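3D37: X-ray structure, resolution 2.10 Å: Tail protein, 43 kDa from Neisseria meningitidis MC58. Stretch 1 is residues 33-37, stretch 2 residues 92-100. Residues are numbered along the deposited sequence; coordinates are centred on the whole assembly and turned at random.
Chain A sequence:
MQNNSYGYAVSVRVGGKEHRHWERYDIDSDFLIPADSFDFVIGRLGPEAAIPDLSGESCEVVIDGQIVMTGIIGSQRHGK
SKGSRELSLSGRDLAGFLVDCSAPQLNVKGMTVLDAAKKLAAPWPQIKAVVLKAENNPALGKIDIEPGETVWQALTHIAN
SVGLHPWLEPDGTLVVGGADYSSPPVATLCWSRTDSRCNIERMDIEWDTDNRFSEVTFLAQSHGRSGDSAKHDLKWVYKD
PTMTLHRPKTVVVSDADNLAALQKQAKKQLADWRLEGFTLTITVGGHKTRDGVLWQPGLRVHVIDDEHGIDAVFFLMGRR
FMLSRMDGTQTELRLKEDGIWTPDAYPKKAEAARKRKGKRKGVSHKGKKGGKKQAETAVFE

Stretch 1 (33-37) IPADS
Stretch 2, residues 92-100: RDLAGFLVD

Contact between an irregular segment, Ile33 to Ser37, and a strand-to-helix segment, Arg92 to Asp100, of the same chain, burying 322 Å² over both sides. The segments run antiparallel where they pair, with CA–CA distances of 5.0 Å for Ala35–Ala95, 5.4 Å for Asp36–Asp93 and 4.3 Å for Ser37–Arg92. Ile33 (phi/psi -76/121, chi1 m, chi2 t) stays out of reach. Pro34 (-49/-60, C-gamma exo) packs its CB 3.4 Å from CG2 of Val99 (chi1 t), whose CA-to-CB bond points toward stretch 1 from the helix; Pro34 O lies 3.5 Å from Ala95 CB. Ala35 (-105/113) packs beside Ala95 and Gly96, its CB 4.3 Å from Ala95 CB, 3.9 Å from Gly96 N and 4.0 Å from Arg92 CD.

Asp36 (-61/154, chi1 m, chi2 -15°) clasps Asp93 twice: Asp93 N donates to Asp36 O (2.9 Å, 159°), and Asp36 N donates weakly to Asp93 OD2 (3.1 Å, 144°). Asp36 O also receives a CA-H...O contact from Arg92 CA at 3.2 Å. Asp93 (-71/-178, chi1 p, chi2 7°) serves both segments: its OD1 accepts a weak capping bond from Ala95 N (3.0 Å) and also lies 3.4 Å from Ala35 CA. The carboxylates come close, Asp36 OD2 to Asp93 OD2 3.7 Å, and water 2 is within donating reach of Asp36 OD2 (3.0 Å) and Asp93 OD2 (2.8 Å), as water 1 is of Pro34 O (2.8 Å) and Asp93 OD2 (2.7 Å).

Ser37 (-140/163, chi1 p) forms an antiparallel non-hydrogen-bonded pair with Arg92 (-131/161), both side chains on one face of the sheet. The Arg92 side chain (m, t, m, chi4 166°) then leads away to Asp100 (chi1 m), pairing NH1 with OD1 at 3.0 Å and NH2 with OD2 at 2.9 Å in a two-pronged salt bridge.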

ATOM      1  N   ILE A  33     -24.625  -6.189  22.502  1.00 29.62           N
ATOM      2  CA  ILE A  33     -23.566  -5.394  23.096  1.00 29.33           C
ATOM      3  C   ILE A  33     -24.235  -4.322  23.991  1.00 28.93           C
ATOM      4  O   ILE A  33     -25.053  -3.560  23.519  1.00 29.79           O
ATOM      5  CB  ILE A  33     -22.619  -4.833  22.011  1.00 30.27           C
ATOM      6  CG1 ILE A  33     -21.987  -5.975  21.238  1.00 27.51           C
ATOM      7  CG2 ILE A  33     -21.505  -3.886  22.592  1.00 27.56           C
ATOM      8  CD1 ILE A  33     -21.404  -5.519  19.857  1.00 30.77           C
ATOM      9  N   PRO A  34     -23.923  -4.301  25.304  1.00 28.60           N
ATOM     10  CA  PRO A  34     -24.574  -3.411  26.291  1.00 29.40           C
ATOM     11  C   PRO A  34     -24.666  -1.923  25.904  1.00 29.36           C
ATOM     12  O   PRO A  34     -25.763  -1.394  25.797  1.00 31.54           O
ATOM     13  CB  PRO A  34     -23.687  -3.576  27.547  1.00 28.23           C
ATOM     14  CG  PRO A  34     -23.233  -5.001  27.475  1.00 29.15           C
ATOM     15  CD  PRO A  34     -22.879  -5.125  25.961  1.00 28.39           C
ATOM     16  N   ALA A  35     -23.538  -1.271  25.675  1.00 29.36           N
ATOM     17  CA  ALA A  35     -23.517   0.172  25.405  1.00 29.30           C
ATOM     18  C   ALA A  35     -23.265   0.405  23.909  1.00 29.34           C
ATOM     19  O   ALA A  35     -22.191   0.079  23.417  1.00 30.98           O
ATOM     20  CB  ALA A  35     -22.429   0.866  26.223  1.00 29.07           C
ATOM     21  N   ASP A  36     -24.263   0.931  23.197  1.00 28.90           N
ATOM     22  CA  ASP A  36     -24.089   1.383  21.818  1.00 28.01           C
ATOM     23  C   ASP A  36     -23.023   2.496  21.825  1.00 27.95           C
ATOM     24  O   ASP A  36     -22.786   3.129  22.841  1.00 28.46           O
ATOM     25  CB  ASP A  36     -25.408   1.890  21.222  1.00 26.50           C
ATOM     26  CG  ASP A  36     -26.502   0.814  21.131  1.00 26.98           C
ATOM     27  OD1 ASP A  36     -26.226  -0.419  21.258  1.00 23.46           O
ATOM     28  OD2 ASP A  36     -27.650   1.214  20.845  1.00 23.87           O
ATOM     29  N   SER A  37     -22.328   2.670  20.707  1.00 28.79           N
ATOM     30  CA  SER A  37     -21.227   3.577  20.640  1.00 28.70           C
ATOM     31  C   SER A  37     -21.169   4.378  19.338  1.00 27.89           C
ATOM     32  O   SER A  37     -21.812   4.100  18.316  1.00 26.11           O
ATOM     33  CB  SER A  37     -19.908   2.797  20.776  1.00 29.30           C
ATOM     34  OG  SER A  37     -19.811   1.867  19.760  1.00 31.89           O
ATOM     35  N   ARG A  92     -20.298   6.593  24.240  1.00 26.23           N
ATOM     36  CA  ARG A  92     -21.265   5.511  24.432  1.00 28.53           C
ATOM     37  C   ARG A  92     -22.622   6.087  24.756  1.00 28.27           C
ATOM     38  O   ARG A  92     -22.717   7.245  25.153  1.00 27.49           O
ATOM     39  CB  ARG A  92     -20.798   4.599  25.557  1.00 28.23           C
ATOM     40  CG  ARG A  92     -19.495   3.830  25.198  1.00 28.41           C
ATOM     41  CD  ARG A  92     -19.067   2.981  26.372  1.00 29.85           C
ATOM     42  NE  ARG A  92     -18.816   3.851  27.505  1.00 29.68           N
ATOM     43  CZ  ARG A  92     -18.681   3.490  28.776  1.00 33.83           C
ATOM     44  NH1 ARG A  92     -18.861   2.230  29.152  1.00 34.27           N
ATOM     45  NH2 ARG A  92     -18.460   4.441  29.681  1.00 31.84           N
ATOM     46  N   ASP A  93     -23.657   5.268  24.569  1.00 29.24           N
ATOM     47  CA  ASP A  93     -25.027   5.605  25.030  1.00 29.92           C
ATOM     48  C   ASP A  93     -25.139   5.557  26.573  1.00 29.75           C
ATOM     49  O   ASP A  93     -24.154   5.310  27.258  1.00 29.21           O
ATOM     50  CB  ASP A  93     -26.103   4.743  24.321  1.00 29.47           C
ATOM     51  CG  ASP A  93     -26.136   3.319  24.817  1.00 29.95           C
ATOM     52  OD1 ASP A  93     -25.427   2.992  25.796  1.00 27.66           O
ATOM     53  OD2 ASP A  93     -26.814   2.488  24.187  1.00 31.80           O
ATOM     54  N   LEU A  94     -26.336   5.812  27.110  1.00 31.32           N
ATOM     55  CA  LEU A  94     -26.495   5.976  28.548  1.00 32.87           C
ATOM     56  C   LEU A  94     -26.330   4.663  29.311  1.00 33.92           C
ATOM     57  O   LEU A  94     -26.168   4.676  30.530  1.00 35.10           O
ATOM     58  CB  LEU A  94     -27.839   6.643  28.881  1.00 33.73           C
ATOM     59  CG  LEU A  94     -28.172   7.996  28.248  1.00 32.67           C
ATOM     60  CD1 LEU A  94     -29.621   8.435  28.655  1.00 35.22           C
ATOM     61  CD2 LEU A  94     -27.155   9.047  28.624  1.00 36.22           C
ATOM     62  N   ALA A  95     -26.373   3.527  28.601  1.00 34.10           N
ATOM     63  CA  ALA A  95     -26.040   2.236  29.205  1.00 33.68           C
ATOM     64  C   ALA A  95     -24.642   2.234  29.713  1.00 33.59           C
ATOM     65  O   ALA A  95     -24.360   1.466  30.547  1.00 34.14           O
ATOM     66  CB  ALA A  95     -26.219   1.093  28.202  1.00 33.56           C
ATOM     67  N   GLY A  96     -23.738   3.054  29.163  1.00 34.66           N
ATOM     68  CA  GLY A  96     -22.390   3.212  29.703  1.00 34.70           C
ATOM     69  C   GLY A  96     -22.309   3.435  31.214  1.00 35.90           C
ATOM     70  O   GLY A  96     -21.465   2.870  31.852  1.00 34.43           O
ATOM     71  N   PHE A  97     -23.179   4.276  31.777  1.00 36.84           N
ATOM     72  CA  PHE A  97     -23.335   4.386  33.220  1.00 38.40           C
ATOM     73  C   PHE A  97     -23.641   3.052  33.931  1.00 39.55           C
ATOM     74  O   PHE A  97     -23.005   2.693  34.915  1.00 39.69           O
ATOM     75  CB  PHE A  97     -24.486   5.340  33.564  1.00 39.36           C
ATOM     76  CG  PHE A  97     -24.202   6.785  33.241  1.00 40.36           C
ATOM     77  CD1 PHE A  97     -23.232   7.495  33.964  1.00 39.09           C
ATOM     78  CD2 PHE A  97     -24.931   7.442  32.232  1.00 40.34           C
ATOM     79  CE1 PHE A  97     -22.981   8.829  33.686  1.00 39.78           C
ATOM     80  CE2 PHE A  97     -24.687   8.776  31.936  1.00 40.54           C
ATOM     81  CZ  PHE A  97     -23.711   9.483  32.677  1.00 40.74           C
ATOM     82  N   LEU A  98     -24.637   2.327  33.435  1.00 40.37           N
ATOM     83  CA  LEU A  98     -25.028   1.046  34.042  1.00 40.15           C
ATOM     84  C   LEU A  98     -23.947  -0.030  33.883  1.00 39.84           C
ATOM     85  O   LEU A  98     -23.725  -0.811  34.785  1.00 39.74           O
ATOM     86  CB  LEU A  98     -26.348   0.587  33.434  1.00 40.91           C
ATOM     87  CG  LEU A  98     -27.487   1.628  33.464  1.00 43.39           C
ATOM     88  CD1 LEU A  98     -28.854   0.985  33.608  1.00 43.56           C
ATOM     89  CD2 LEU A  98     -27.271   2.633  34.573  1.00 42.31           C
ATOM     90  N   VAL A  99     -23.254  -0.037  32.741  1.00 39.53           N
ATOM     91  CA  VAL A  99     -22.116  -0.934  32.496  1.00 39.36           C
ATOM     92  C   VAL A  99     -20.937  -0.662  33.404  1.00 40.07           C
ATOM     93  O   VAL A  99     -20.193  -1.591  33.799  1.00 39.79           O
ATOM     94  CB  VAL A  99     -21.598  -0.834  31.008  1.00 39.09           C
ATOM     95  CG1 VAL A  99     -20.231  -1.453  30.884  1.00 36.51           C
ATOM     96  CG2 VAL A  99     -22.601  -1.462  30.018  1.00 36.11           C
ATOM     97  N   ASP A 100     -20.731   0.616  33.705  1.00 40.79           N
ATOM     98  CA  ASP A 100     -19.587   1.047  34.501  1.00 41.66           C
ATOM     99  C   ASP A 100     -19.882   0.934  36.004  1.00 42.67           C
ATOM    100  O   ASP A 100     -19.030   0.526  36.765  1.00 41.73           O
ATOM    101  CB  ASP A 100     -19.236   2.513  34.249  1.00 41.09           C
ATOM    102  CG  ASP A 100     -18.658   2.795  32.859  1.00 41.20           C
ATOM    103  OD1 ASP A 100     -18.295   1.888  32.048  1.00 38.12           O
ATOM    104  OD2 ASP A 100     -18.601   4.009  32.582  1.00 41.45           O
TER
HETATM  105  O   HOH W   1     -27.952   0.132  25.011  1.00 29.32           O
HETATM  106  O   HOH W   2     -28.340   3.767  22.226  1.00 35.74           O